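Local coordinates for protein Endonuclease/exonuclease/phosphatase (PDB 4RUW) that is of unknown function but belongs to the endonuclease/exonuclease/phosphatase family, pairs a DNase I-like fold with an immunoglobulin-like domain, and binds a zinc ion, at residues 53-58 / 327-332; 59-64 / 82-87; 228-233 / 299-304; 278-283 / 320-325. All coordinates share one frame; numbering follows the deposited sequence.

Contact 1: residues 53-58 / 327-332; sequences RRDLRV and DLRLGG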
loop_
_atom_site.group_PDB
_atom_site.type_symbol
_atom_site.label_atom_id
_atom_site.label_comp_id
_atom_site.label_asym_id
_atom_site.label_seq_id
_atom_site.Cartn_x
_atom_site.Cartn_y
_atom_site.Cartn_z
ATOM N N ARG A 53 13.101 13.795 16.174
ATOM C CA ARG A 53 11.804 14.078 15.611
ATOM C C ARG A 53 11.335 12.822 15.014
ATOM O O ARG A 53 12.039 11.871 14.962
ATOM C CB ARG A 53 11.808 15.179 14.603
ATOM N N ARG A 54 10.093 12.838 14.614
ATOM C CA ARG A 54 9.382 11.611 14.430
ATOM C C ARG A 54 8.871 11.389 13.005
ATOM O O ARG A 54 8.107 10.509 12.797
ATOM C CB ARG A 54 8.265 11.482 15.437
ATOM C CG ARG A 54 8.738 11.632 16.862
ATOM C CD ARG A 54 9.331 10.359 17.337
ATOM N NE ARG A 54 8.317 9.377 17.653
ATOM C CZ ARG A 54 8.563 8.240 18.276
ATOM N NH1 ARG A 54 9.786 7.926 18.613
ATOM N NH2 ARG A 54 7.594 7.414 18.545
ATOM N N ASP A 55 9.346 12.204 12.069
ATOM C CA ASP A 55 8.958 12.096 10.665
ATOM C C ASP A 55 9.645 10.973 9.920
ATOM O O ASP A 55 10.807 10.655 10.175
ATOM C CB ASP A 55 9.252 13.414 9.934
ATOM C CG ASP A 55 8.342 14.543 10.369
ATOM O OD1 ASP A 55 7.241 14.259 10.881
ATOM O OD2 ASP A 55 8.725 15.717 10.191
ATOM N N LEU A 56 8.913 10.385 8.983
ATOM C CA LEU A 56 9.458 9.353 8.109
ATOM C C LEU A 56 8.862 9.512 6.720
ATOM O O LEU A 56 7.644 9.483 6.575
ATOM C CB LEU A 56 9.097 7.970 8.638
ATOM C CG LEU A 56 9.684 6.788 7.873
ATOM C CD1 LEU A 56 11.192 6.721 8.068
ATOM C CD2 LEU A 56 9.014 5.491 8.312
ATOM N N ARG A 57 9.705 9.688 5.709
ATOM C CA ARG A 57 9.233 9.741 4.337
ATOM C C ARG A 57 9.506 8.397 3.671
ATOM O O ARG A 57 10.654 7.941 3.603
ATOM C CB ARG A 57 9.884 10.887 3.562
ATOM C CG ARG A 57 9.477 10.921 2.095
ATOM C CD ARG A 57 9.962 12.175 1.381
ATOM N NE ARG A 57 9.023 13.269 1.596
ATOM C CZ ARG A 57 8.913 14.344 0.819
ATOM N NH1 ARG A 57 9.705 14.501 -0.236
ATOM N NH2 ARG A 57 8.004 15.266 1.101
ATOM N N VAL A 58 8.439 7.767 3.204
ATOM C CA VAL A 58 8.499 6.450 2.590
ATOM C C VAL A 58 8.018 6.569 1.163
ATOM O O VAL A 58 6.936 7.112 0.906
ATOM C CB VAL A 58 7.584 5.449 3.331
ATOM C CG1 VAL A 58 7.576 4.091 2.623
ATOM C CG2 VAL A 58 8.026 5.313 4.769
ATOM N N ASP A 327 4.577 11.103 3.619
ATOM C CA ASP A 327 5.174 11.652 4.832
ATOM C C ASP A 327 4.357 11.154 6.016
ATOM O O ASP A 327 3.164 11.468 6.141
ATOM C CB ASP A 327 5.186 13.178 4.777
ATOM C CG ASP A 327 6.211 13.713 3.788
ATOM O OD1 ASP A 327 7.363 13.240 3.802
ATOM O OD2 ASP A 327 5.868 14.602 2.984
ATOM N N LEU A 328 5.004 10.357 6.867
ATOM C CA LEU A 328 4.377 9.754 8.036
ATOM C C LEU A 328 5.010 10.334 9.290
ATOM O O LEU A 328 6.076 10.945 9.234
ATOM C CB LEU A 328 4.584 8.236 8.016
ATOM C CG LEU A 328 4.222 7.522 6.708
ATOM C CD1 LEU A 328 4.504 6.027 6.826
ATOM C CD2 LEU A 328 2.763 7.779 6.331
ATOM N N ARG A 329 4.357 10.130 10.432
ATOM C CA ARG A 329 4.896 10.573 11.707
ATOM C C ARG A 329 4.615 9.488 12.725
ATOM O O ARG A 329 3.489 9.023 12.835
ATOM C CB ARG A 329 4.236 11.880 12.131
ATOM C CG ARG A 329 4.802 12.467 13.408
ATOM C CD ARG A 329 4.274 13.869 13.620
ATOM N NE ARG A 329 4.719 14.754 12.550
ATOM C CZ ARG A 329 4.046 15.819 12.125
ATOM N NH1 ARG A 329 2.882 16.134 12.673
ATOM N NH2 ARG A 329 4.534 16.562 11.143
ATOM N N LEU A 330 5.620 9.069 13.458
ATOM C CA LEU A 330 5.433 7.991 14.400
ATOM C C LEU A 330 5.013 8.533 15.743
ATOM O O LEU A 330 5.702 9.327 16.333
ATOM C CB LEU A 330 6.726 7.184 14.540
ATOM C CG LEU A 330 6.668 5.921 15.382
ATOM C CD1 LEU A 330 5.659 4.948 14.812
ATOM C CD2 LEU A 330 8.049 5.285 15.458
ATOM N N GLY A 331 3.866 8.073 16.205
ATOM C CA GLY A 331 3.382 8.400 17.532
ATOM C C GLY A 331 3.857 7.420 18.574
ATOM O O GLY A 331 4.770 6.657 18.365
ATOM N N GLY A 332 3.210 7.468 19.726
ATOM C CA GLY A 332 3.450 6.543 20.810
ATOM C C GLY A 332 2.818 5.189 20.599
ATOM O O GLY A 332 2.049 4.978 19.671
#
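Arg57 sets out beside Asp327 with CG anti to its backbone N (chi1 176°), and a bend at chi3 (-84°) swings NE onto the neighbouring carboxylate. The two side chains lie side by side, their flat ends within 26° of coplanar, and the guanidinium grips side-on with one nitrogen for each oxygen. NE reaches Asp327 OD1 at 2.8 Å on its syn side, while NH2 meets the syn lone pair of Asp327 OD2 at 2.9 Å. One step along the same face, Arg329 NE gives a single, nearly straight bond to Asp55 OD1 at 3.1 Å, with the oxygen in the guanidinium plane. Arg54 works differently, bending at chi2 and chi3 to pinch the backbone where the partner strand ends. Its NE donates to Leu330 O at 2.9 Å from above that carbonyl plane; its NH2 spans 2.9 Å to Gly331 O, which lies in the guanidinium plane. Leu330 CD2 lies over one face of this group, toward its rim, and NH1 is hydrogen-bonded to Gly190 O. On the other sheet face Leu56 and Leu328 are buried, with Leu328 CD1 4.1 Å from Val58 CG2. Backbone bonds link Leu56 and Leu328 in both directions, and Leu330 N donates to Arg54 O. Strands 55-62 and 324-330 thus form an antiparallel pair of neighbours inside one of the two sheets of the DNase I-like fold.

Contact 2: residues 59-64 / 82-87; sequences MTWNIH and AVIRAE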
loop_
_atom_site.group_PDB
_atom_site.type_symbol
_atom_site.label_atom_id
_atom_site.label_comp_id
_atom_site.label_asym_id
_atom_site.label_seq_id
_atom_site.Cartn_x
_atom_site.Cartn_y
_atom_site.Cartn_z
HETATM N N MSE A 59 8.818 6.054 0.242
HETATM C CA MSE A 59 8.470 6.075 -1.163
HETATM C C MSE A 59 8.358 4.657 -1.690
HETATM O O MSE A 59 9.106 3.773 -1.269
HETATM C CB MSE A 59 9.556 6.832 -1.918
HETATM C CG MSE A 59 9.373 6.896 -3.436
HETATM SE SE MSE A 59 10.705 7.988 -4.321
HETATM C CE MSE A 59 9.871 8.036 -6.086
ATOM N N THR A 60 7.412 4.433 -2.597
ATOM C CA THR A 60 7.372 3.182 -3.343
ATOM C C THR A 60 7.278 3.473 -4.836
ATOM O O THR A 60 6.608 4.426 -5.244
ATOM C CB THR A 60 6.215 2.242 -2.881
ATOM O OG1 THR A 60 6.364 0.952 -3.488
ATOM C CG2 THR A 60 4.853 2.805 -3.235
ATOM N N TRP A 61 7.939 2.656 -5.648
ATOM C CA TRP A 61 7.952 2.901 -7.078
ATOM C C TRP A 61 8.225 1.636 -7.864
ATOM O O TRP A 61 9.244 0.977 -7.661
ATOM C CB TRP A 61 9.039 3.924 -7.417
ATOM C CG TRP A 61 8.908 4.617 -8.739
ATOM C CD1 TRP A 61 7.855 4.560 -9.620
ATOM C CD2 TRP A 61 9.875 5.495 -9.333
ATOM N NE1 TRP A 61 8.120 5.352 -10.721
ATOM C CE2 TRP A 61 9.351 5.937 -10.562
ATOM C CE3 TRP A 61 11.138 5.954 -8.939
ATOM C CZ2 TRP A 61 10.041 6.817 -11.396
ATOM C CZ3 TRP A 61 11.820 6.819 -9.763
ATOM C CH2 TRP A 61 11.272 7.241 -10.981
ATOM N N ASN A 62 7.333 1.324 -8.797
ATOM C CA ASN A 62 7.594 0.298 -9.791
ATOM C C ASN A 62 8.350 0.991 -10.918
ATOM O O ASN A 62 7.790 1.842 -11.611
ATOM C CB ASN A 62 6.273 -0.290 -10.279
ATOM C CG ASN A 62 6.457 -1.354 -11.347
ATOM O OD1 ASN A 62 7.399 -1.308 -12.138
ATOM N ND2 ASN A 62 5.542 -2.322 -11.380
ATOM N N ILE A 63 9.630 0.657 -11.065
ATOM C CA ILE A 63 10.501 1.403 -11.964
ATOM C C ILE A 63 10.588 0.834 -13.376
ATOM O O ILE A 63 11.332 1.372 -14.200
ATOM C CB ILE A 63 11.936 1.564 -11.393
ATOM C CG1 ILE A 63 12.684 0.219 -11.341
ATOM C CG2 ILE A 63 11.889 2.252 -10.038
ATOM C CD1 ILE A 63 14.193 0.367 -11.164
ATOM N N HIS A 64 9.853 -0.246 -13.657
ATOM C CA HIS A 64 9.817 -0.814 -15.009
ATOM C C HIS A 64 11.238 -1.076 -15.548
ATOM O O HIS A 64 11.556 -0.742 -16.694
ATOM C CB HIS A 64 9.043 0.123 -15.945
ATOM C CG HIS A 64 8.701 -0.480 -17.275
ATOM N ND1 HIS A 64 9.203 0.001 -18.464
ATOM C CD2 HIS A 64 7.897 -1.523 -17.598
ATOM C CE1 HIS A 64 8.729 -0.723 -19.467
ATOM N NE2 HIS A 64 7.939 -1.655 -18.965
ATOM N N ALA A 82 17.629 10.032 -10.160
ATOM C CA ALA A 82 17.438 11.475 -10.016
ATOM C C ALA A 82 16.093 11.791 -9.358
ATOM O O ALA A 82 15.986 12.724 -8.568
ATOM C CB ALA A 82 17.567 12.182 -11.360
ATOM N N VAL A 83 15.068 11.005 -9.672
ATOM C CA VAL A 83 13.766 11.190 -9.040
ATOM C C VAL A 83 13.838 10.842 -7.551
ATOM O O VAL A 83 13.364 11.603 -6.702
ATOM C CB VAL A 83 12.671 10.358 -9.731
ATOM C CG1 VAL A 83 11.398 10.337 -8.891
ATOM C CG2 VAL A 83 12.388 10.908 -11.125
ATOM N N ILE A 84 14.438 9.698 -7.229
ATOM C CA ILE A 84 14.617 9.321 -5.831
ATOM C C ILE A 84 15.391 10.399 -5.064
ATOM O O ILE A 84 14.995 10.795 -3.975
ATOM C CB ILE A 84 15.289 7.941 -5.697
ATOM C CG1 ILE A 84 14.410 6.857 -6.336
ATOM C CG2 ILE A 84 15.594 7.635 -4.237
ATOM C CD1 ILE A 84 15.097 5.514 -6.519
ATOM N N ARG A 85 16.482 10.886 -5.650
ATOM C CA ARG A 85 17.301 11.919 -5.028
ATOM C C ARG A 85 16.485 13.174 -4.728
ATOM O O ARG A 85 16.600 13.757 -3.651
ATOM C CB ARG A 85 18.463 12.256 -5.970
ATOM C CG ARG A 85 19.513 13.197 -5.427
ATOM C CD ARG A 85 20.647 13.394 -6.458
ATOM N NE ARG A 85 21.281 12.125 -6.834
ATOM C CZ ARG A 85 21.253 11.591 -8.054
ATOM N NH1 ARG A 85 20.644 12.217 -9.054
ATOM N NH2 ARG A 85 21.844 10.423 -8.279
ATOM N N ALA A 86 15.654 13.582 -5.680
ATOM C CA ALA A 86 14.846 14.786 -5.526
ATOM C C ALA A 86 13.782 14.620 -4.446
ATOM O O ALA A 86 13.503 15.551 -3.700
ATOM C CB ALA A 86 14.201 15.159 -6.846
ATOM N N GLU A 87 13.193 13.429 -4.361
ATOM C CA GLU A 87 12.147 13.166 -3.377
ATOM C C GLU A 87 12.732 12.940 -1.979
ATOM O O GLU A 87 12.060 13.145 -0.968
ATOM C CB GLU A 87 11.299 11.969 -3.807
ATOM C CG GLU A 87 10.540 12.171 -5.121
ATOM C CD GLU A 87 9.388 13.164 -5.019
ATOM O OE1 GLU A 87 9.121 13.693 -3.913
ATOM O OE2 GLU A 87 8.729 13.395 -6.061
#
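Trp61 and Met59 reach from strand 59-62 to helix 82-87 across a beta-alpha-beta crossover, in which helix 77-87 links the neighbouring parallel strands 55-62 and 91-98. The short strand and helix segments run nearly antiparallel, at 165°, with their axes 10.8 Å apart, a gap that long side chains must fill. Packing is tightest at the far end of the indole. Val83 crosses Trp61 at about a right angle and sets CB 3.6 Å from CH2, with CG1 just as near, 3.6 Å from CZ3. Ile84 comes to the indole edge instead, its CG1 4.3 Å from CE3, and from the same segment as the indole, just past the strand, Ile63 CG2 lies over one ring face, offset toward the rim. Met59, present as selenomethionine, keeps CG anti to the backbone N (chi1 177°) and stays extended beyond it, which carries the methyl CE to 3.9 Å from Val83 CG1. Contacts loosen around its selenium, where Ile84 CG1 lies at 4.4 Å and Glu87 CB at 4.1 Å. The outer side of the helix is different in character: Ala82 and Ala86 are exposed, and Arg85 turns from the strand to form a salt bridge with Asp121. Glu87, though buried, uses only its aliphatic root here, since OE1 is hydrogen-bonded to His310 NE2 and OE2 to Ser312 OG. The indole is pinned at its polar corner as well, Trp61 NE1 being hydrogen-bonded to the backbone oxygen of His321.

Contact 3: residues 228-233 / 299-304; sequences VPSVLA and FATPAF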
loop_
_atom_site.group_PDB
_atom_site.type_symbol
_atom_site.label_atom_id
_atom_site.label_comp_id
_atom_site.label_asym_id
_atom_site.label_seq_id
_atom_site.Cartn_x
_atom_site.Cartn_y
_atom_site.Cartn_z
ATOM N N VAL A 228 4.033 -3.548 16.089
ATOM C CA VAL A 228 5.279 -2.788 15.996
ATOM C C VAL A 228 5.206 -1.874 14.786
ATOM O O VAL A 228 4.507 -2.188 13.827
ATOM C CB VAL A 228 6.528 -3.711 15.908
ATOM C CG1 VAL A 228 6.572 -4.665 17.099
ATOM C CG2 VAL A 228 6.570 -4.475 14.580
ATOM N N PRO A 229 5.910 -0.732 14.824
ATOM C CA PRO A 229 5.853 0.181 13.673
ATOM C C PRO A 229 6.300 -0.513 12.385
ATOM O O PRO A 229 7.440 -0.982 12.304
ATOM C CB PRO A 229 6.826 1.292 14.069
ATOM C CG PRO A 229 6.756 1.301 15.576
ATOM C CD PRO A 229 6.660 -0.151 15.951
ATOM N N SER A 230 5.406 -0.581 11.402
ATOM C CA SER A 230 5.696 -1.257 10.148
ATOM C C SER A 230 5.013 -0.547 8.994
ATOM O O SER A 230 3.976 0.101 9.167
ATOM C CB SER A 230 5.204 -2.706 10.169
ATOM O OG SER A 230 5.571 -3.398 11.347
ATOM N N VAL A 231 5.593 -0.700 7.810
ATOM C CA VAL A 231 4.946 -0.279 6.579
ATOM C C VAL A 231 4.936 -1.440 5.597
ATOM O O VAL A 231 5.820 -2.298 5.629
ATOM C CB VAL A 231 5.610 0.969 5.945
ATOM C CG1 VAL A 231 5.478 2.163 6.871
ATOM C CG2 VAL A 231 7.064 0.713 5.597
ATOM N N LEU A 232 3.913 -1.471 4.750
ATOM C CA LEU A 232 3.790 -2.443 3.670
ATOM C C LEU A 232 3.628 -1.633 2.404
ATOM O O LEU A 232 2.711 -0.822 2.297
ATOM C CB LEU A 232 2.580 -3.351 3.892
ATOM C CG LEU A 232 2.147 -4.203 2.695
ATOM C CD1 LEU A 232 3.248 -5.166 2.260
ATOM C CD2 LEU A 232 0.861 -4.952 3.005
ATOM N N ALA A 233 4.524 -1.838 1.451
ATOM C CA ALA A 233 4.521 -1.008 0.269
ATOM C C ALA A 233 4.794 -1.814 -0.977
ATOM O O ALA A 233 5.531 -2.795 -0.958
ATOM C CB ALA A 233 5.538 0.122 0.399
ATOM N N PHE A 299 0.944 1.173 3.020
ATOM C CA PHE A 299 0.111 0.902 4.185
ATOM C C PHE A 299 0.957 1.038 5.442
ATOM O O PHE A 299 2.140 0.683 5.436
ATOM C CB PHE A 299 -0.474 -0.514 4.115
ATOM C CG PHE A 299 -1.617 -0.652 3.148
ATOM C CD1 PHE A 299 -2.917 -0.373 3.557
ATOM C CD2 PHE A 299 -1.407 -1.062 1.838
ATOM C CE1 PHE A 299 -3.985 -0.490 2.688
ATOM C CE2 PHE A 299 -2.482 -1.179 0.958
ATOM C CZ PHE A 299 -3.765 -0.884 1.386
ATOM N N ALA A 300 0.360 1.549 6.515
ATOM C CA ALA A 300 1.094 1.746 7.767
ATOM C C ALA A 300 0.305 1.174 8.941
ATOM O O ALA A 300 -0.926 1.144 8.917
ATOM C CB ALA A 300 1.406 3.221 7.998
ATOM N N THR A 301 1.025 0.735 9.967
ATOM C CA THR A 301 0.414 0.223 11.181
ATOM C C THR A 301 -0.079 1.366 12.076
ATOM O O THR A 301 0.228 2.534 11.814
ATOM C CB THR A 301 1.416 -0.673 11.929
ATOM O OG1 THR A 301 2.571 0.094 12.269
ATOM C CG2 THR A 301 1.817 -1.874 11.061
ATOM N N PRO A 302 -0.870 1.046 13.120
ATOM C CA PRO A 302 -1.581 2.121 13.831
ATOM C C PRO A 302 -0.696 3.154 14.528
ATOM O O PRO A 302 -1.176 4.263 14.764
ATOM C CB PRO A 302 -2.438 1.355 14.851
ATOM C CG PRO A 302 -2.713 0.057 14.155
ATOM C CD PRO A 302 -1.416 -0.278 13.481
ATOM N N ALA A 303 0.548 2.819 14.859
ATOM C CA ALA A 303 1.420 3.788 15.529
ATOM C C ALA A 303 1.722 5.011 14.659
ATOM O O ALA A 303 2.109 6.057 15.178
ATOM C CB ALA A 303 2.716 3.134 15.987
ATOM N N PHE A 304 1.576 4.871 13.345
ATOM C CA PHE A 304 1.845 5.976 12.436
ATOM C C PHE A 304 0.640 6.885 12.236
ATOM O O PHE A 304 -0.494 6.426 12.124
ATOM C CB PHE A 304 2.283 5.455 11.069
ATOM C CG PHE A 304 3.690 4.966 11.026
ATOM C CD1 PHE A 304 4.748 5.863 10.986
ATOM C CD2 PHE A 304 3.961 3.611 11.004
ATOM C CE1 PHE A 304 6.047 5.426 10.937
ATOM C CE2 PHE A 304 5.266 3.163 10.948
ATOM C CZ PHE A 304 6.307 4.073 10.911
#
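Thr301 leans into strand 230-233 just where its own strand, ending at Ala300, gives way to a turn. From CB, itself 3.8 Å from Ser230 O, the side chain forks. The hydroxyl branch, OG1, sits between the backbone N and the carbonyl carbon (chi1 60°), the crowded position, and from there accepts Ser230 N at 3.0 Å. The methyl branch, CG2, lies anti to the carbonyl carbon and rests 3.5 Å from Ser230 O, with Ser230 CB hardly farther off. In return Thr301 N donates to Ser230 O at 3.1 Å, so one residue holds both polar backbone atoms of Ser230. Ser230 OG is turned back within its own segment and donates to Val228 O. Beyond this point the pairing is regular and antiparallel: Leu232 and Phe299 exchange two backbone bonds, that from Phe299 N to Leu232 O being the straighter at 175°. Leu232 CB stands 4.2 Å from Phe299 CB. The other sheet face carries Val231 and Ala300. Phe304, where the type I turn from Thr301 runs into strand 304-311 of the other sheet, brings CE2 within 4.0 Å of Pro229 CB and within 4.2 Å of Val231 CG1, and also packs on Leu328 and Leu330 there. The chemistry implies a side chain standing in for backbone: OG1 takes the donor that a continued strand would offer to Thr301 O, and that carbonyl instead accepts Phe304 N to close the turn without leaving Ser230 N unsatisfied.

Contact 4: residues 278-283 / 320-325; sequences TMTASY and DHLGVV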
loop_
_atom_site.group_PDB
_atom_site.type_symbol
_atom_site.label_atom_id
_atom_site.label_comp_id
_atom_site.label_asym_id
_atom_site.label_seq_id
_atom_site.Cartn_x
_atom_site.Cartn_y
_atom_site.Cartn_z
ATOM N N THR A 278 -1.646 5.582 -10.162
ATOM C CA THR A 278 -0.213 5.324 -10.137
ATOM C C THR A 278 0.289 4.720 -11.436
ATOM O O THR A 278 1.467 4.416 -11.562
ATOM C CB THR A 278 0.190 4.483 -8.912
ATOM O OG1 THR A 278 -0.489 3.218 -8.949
ATOM C CG2 THR A 278 -0.168 5.225 -7.631
HETATM N N MSE A 279 -0.618 4.536 -12.393
HETATM C CA MSE A 279 -0.220 4.258 -13.760
HETATM C C MSE A 279 0.033 5.601 -14.423
HETATM O O MSE A 279 -0.861 6.437 -14.480
HETATM C CB MSE A 279 -1.326 3.525 -14.506
HETATM C CG MSE A 279 -1.661 2.158 -13.944
HETATM SE SE MSE A 279 -0.088 1.020 -13.829
HETATM C CE MSE A 279 0.465 1.061 -15.696
ATOM N N THR A 280 1.252 5.809 -14.911
ATOM C CA THR A 280 1.641 7.090 -15.486
ATOM C C THR A 280 0.657 7.576 -16.540
ATOM O O THR A 280 0.246 8.737 -16.532
ATOM C CB THR A 280 3.041 6.986 -16.090
ATOM O OG1 THR A 280 3.938 6.578 -15.055
ATOM C CG2 THR A 280 3.495 8.320 -16.675
ATOM N N ALA A 281 0.238 6.664 -17.407
ATOM C CA ALA A 281 -0.660 7.014 -18.497
ATOM C C ALA A 281 -2.055 7.431 -18.027
ATOM O O ALA A 281 -2.794 8.069 -18.774
ATOM C CB ALA A 281 -0.752 5.861 -19.479
ATOM N N SER A 282 -2.416 7.080 -16.794
ATOM C CA SER A 282 -3.726 7.447 -16.263
ATOM C C SER A 282 -3.740 8.819 -15.598
ATOM O O SER A 282 -4.804 9.400 -15.386
ATOM C CB SER A 282 -4.217 6.399 -15.267
ATOM O OG SER A 282 -4.576 5.202 -15.926
ATOM N N TYR A 283 -2.569 9.339 -15.251
ATOM C CA TYR A 283 -2.515 10.587 -14.512
ATOM C C TYR A 283 -3.048 11.732 -15.362
ATOM O O TYR A 283 -2.669 11.880 -16.518
ATOM C CB TYR A 283 -1.092 10.893 -14.032
ATOM C CG TYR A 283 -1.089 12.011 -13.015
ATOM C CD1 TYR A 283 -1.420 11.762 -11.685
ATOM C CD2 TYR A 283 -0.813 13.318 -13.388
ATOM C CE1 TYR A 283 -1.455 12.776 -10.752
ATOM C CE2 TYR A 283 -0.847 14.345 -12.460
ATOM C CZ TYR A 283 -1.162 14.061 -11.142
ATOM O OH TYR A 283 -1.204 15.074 -10.215
ATOM N N ASP A 320 6.538 3.614 -16.324
ATOM C CA ASP A 320 5.110 3.518 -16.604
ATOM C C ASP A 320 4.235 3.520 -15.342
ATOM O O ASP A 320 3.006 3.512 -15.444
ATOM C CB ASP A 320 4.782 2.345 -17.547
ATOM C CG ASP A 320 5.066 0.985 -16.942
ATOM O OD1 ASP A 320 5.677 0.893 -15.859
ATOM O OD2 ASP A 320 4.677 -0.009 -17.581
ATOM N N HIS A 321 4.866 3.535 -14.163
ATOM C CA HIS A 321 4.166 3.832 -12.910
ATOM C C HIS A 321 4.719 5.121 -12.343
ATOM O O HIS A 321 5.881 5.462 -12.594
ATOM C CB HIS A 321 4.392 2.744 -11.856
ATOM C CG HIS A 321 3.685 1.451 -12.132
ATOM N ND1 HIS A 321 2.733 0.927 -11.282
ATOM C CD2 HIS A 321 3.805 0.570 -13.154
ATOM C CE1 HIS A 321 2.290 -0.217 -11.773
ATOM N NE2 HIS A 321 2.923 -0.455 -12.907
ATOM N N LEU A 322 3.907 5.800 -11.540
ATOM C CA LEU A 322 4.354 6.944 -10.762
ATOM C C LEU A 322 4.822 6.497 -9.385
ATOM O O LEU A 322 4.231 5.604 -8.777
ATOM C CB LEU A 322 3.218 7.949 -10.578
ATOM C CG LEU A 322 2.629 8.554 -11.851
ATOM C CD1 LEU A 322 1.478 9.481 -11.485
ATOM C CD2 LEU A 322 3.687 9.295 -12.678
ATOM N N GLY A 323 5.867 7.140 -8.885
ATOM C CA GLY A 323 6.275 6.935 -7.508
ATOM C C GLY A 323 5.256 7.532 -6.549
ATOM O O GLY A 323 4.634 8.555 -6.843
ATOM N N VAL A 324 5.070 6.884 -5.405
ATOM C CA VAL A 324 4.182 7.378 -4.355
ATOM C C VAL A 324 5.067 7.756 -3.174
ATOM O O VAL A 324 5.864 6.935 -2.702
ATOM C CB VAL A 324 3.155 6.300 -3.924
ATOM C CG1 VAL A 324 2.295 6.808 -2.775
ATOM C CG2 VAL A 324 2.297 5.869 -5.107
ATOM N N VAL A 325 4.949 8.998 -2.717
ATOM C CA VAL A 325 5.833 9.545 -1.696
ATOM C C VAL A 325 5.017 10.004 -0.504
ATOM O O VAL A 325 4.254 10.961 -0.609
ATOM C CB VAL A 325 6.653 10.733 -2.253
ATOM C CG1 VAL A 325 7.665 11.217 -1.217
ATOM C CG2 VAL A 325 7.338 10.350 -3.567
HETATM O O HOH W 1 1.404 4.027 -17.653
#
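His321 and Met279 meet over the face of the imidazole, where the selenium of this selenomethionine stands 3.6 Å from the ring centroid. SE is displaced toward the rim, nearest CE1 at 3.4 Å, and lies only 22° off the ring normal, a Met-aromatic contact made with selenium. Met279 is bent at chi2 and chi3, so that although its side chain starts away from the other segment, its end returns over the ring. At the imidazole edge, in plane, lies Asp320 OD1, and ND1 is hydrogen-bonded to Asp296 OD1. The other flat group, the Tyr283 ring, meets Leu322 obliquely: CD1 of the leucine comes 3.7 Å from CD1 of the tyrosine, the two side chains crossing at about a right angle. A single backbone bridge, Met279 with His321, joins the segments. Leu322 N donates to Thr278 O at 2.8 Å, and Thr280 N to Asp320 O at 2.9 Å, both from above the carbonyl planes. Asp320 O also accepts from a water that in turn takes Ala281 N, tying down the start of the 3-10 turn 280-282. Thr278 CG2 closes the inner end on Val324 CG2 at 3.6 Å, while its OG1 shares Asp296 OD1 with His321 ND1, which probably helps to hold the ring's rotation. Ser319, Asp320 and His321 form the Ser-Asp-His sequence that precedes the last core strand in DNase I-like proteins, and the histidine hydrogen-bonded to an aspartate is consistent with the active-site arrangement of that family.

Overall arrangement
Strand 55-62 ties contacts 1 and 2 together, and strand 324-330 ties contact 1 to contact 4, so all three reach one sheet. Contacts 1 and 2 also touch, Arg57 NH1 lying 2.8 Å from Glu87 O. Contact 3 lies on the opposing sheet, and its turn leads over to the first and packs on contact 1, with Leu330 CD1 3.7 Å from Ala303 CB, while Thr60 of contact 2 meets Ala233 across the sandwich. Contacts 2 and 4, centres about 11 Å apart, converge on the probable active-site end; Thr60 O lies 2.9 Å from Val324 N. The zinc ion, held by His98, Asp100, His107 and His137, lies apart, about 14 Å from the Asp320 side chain.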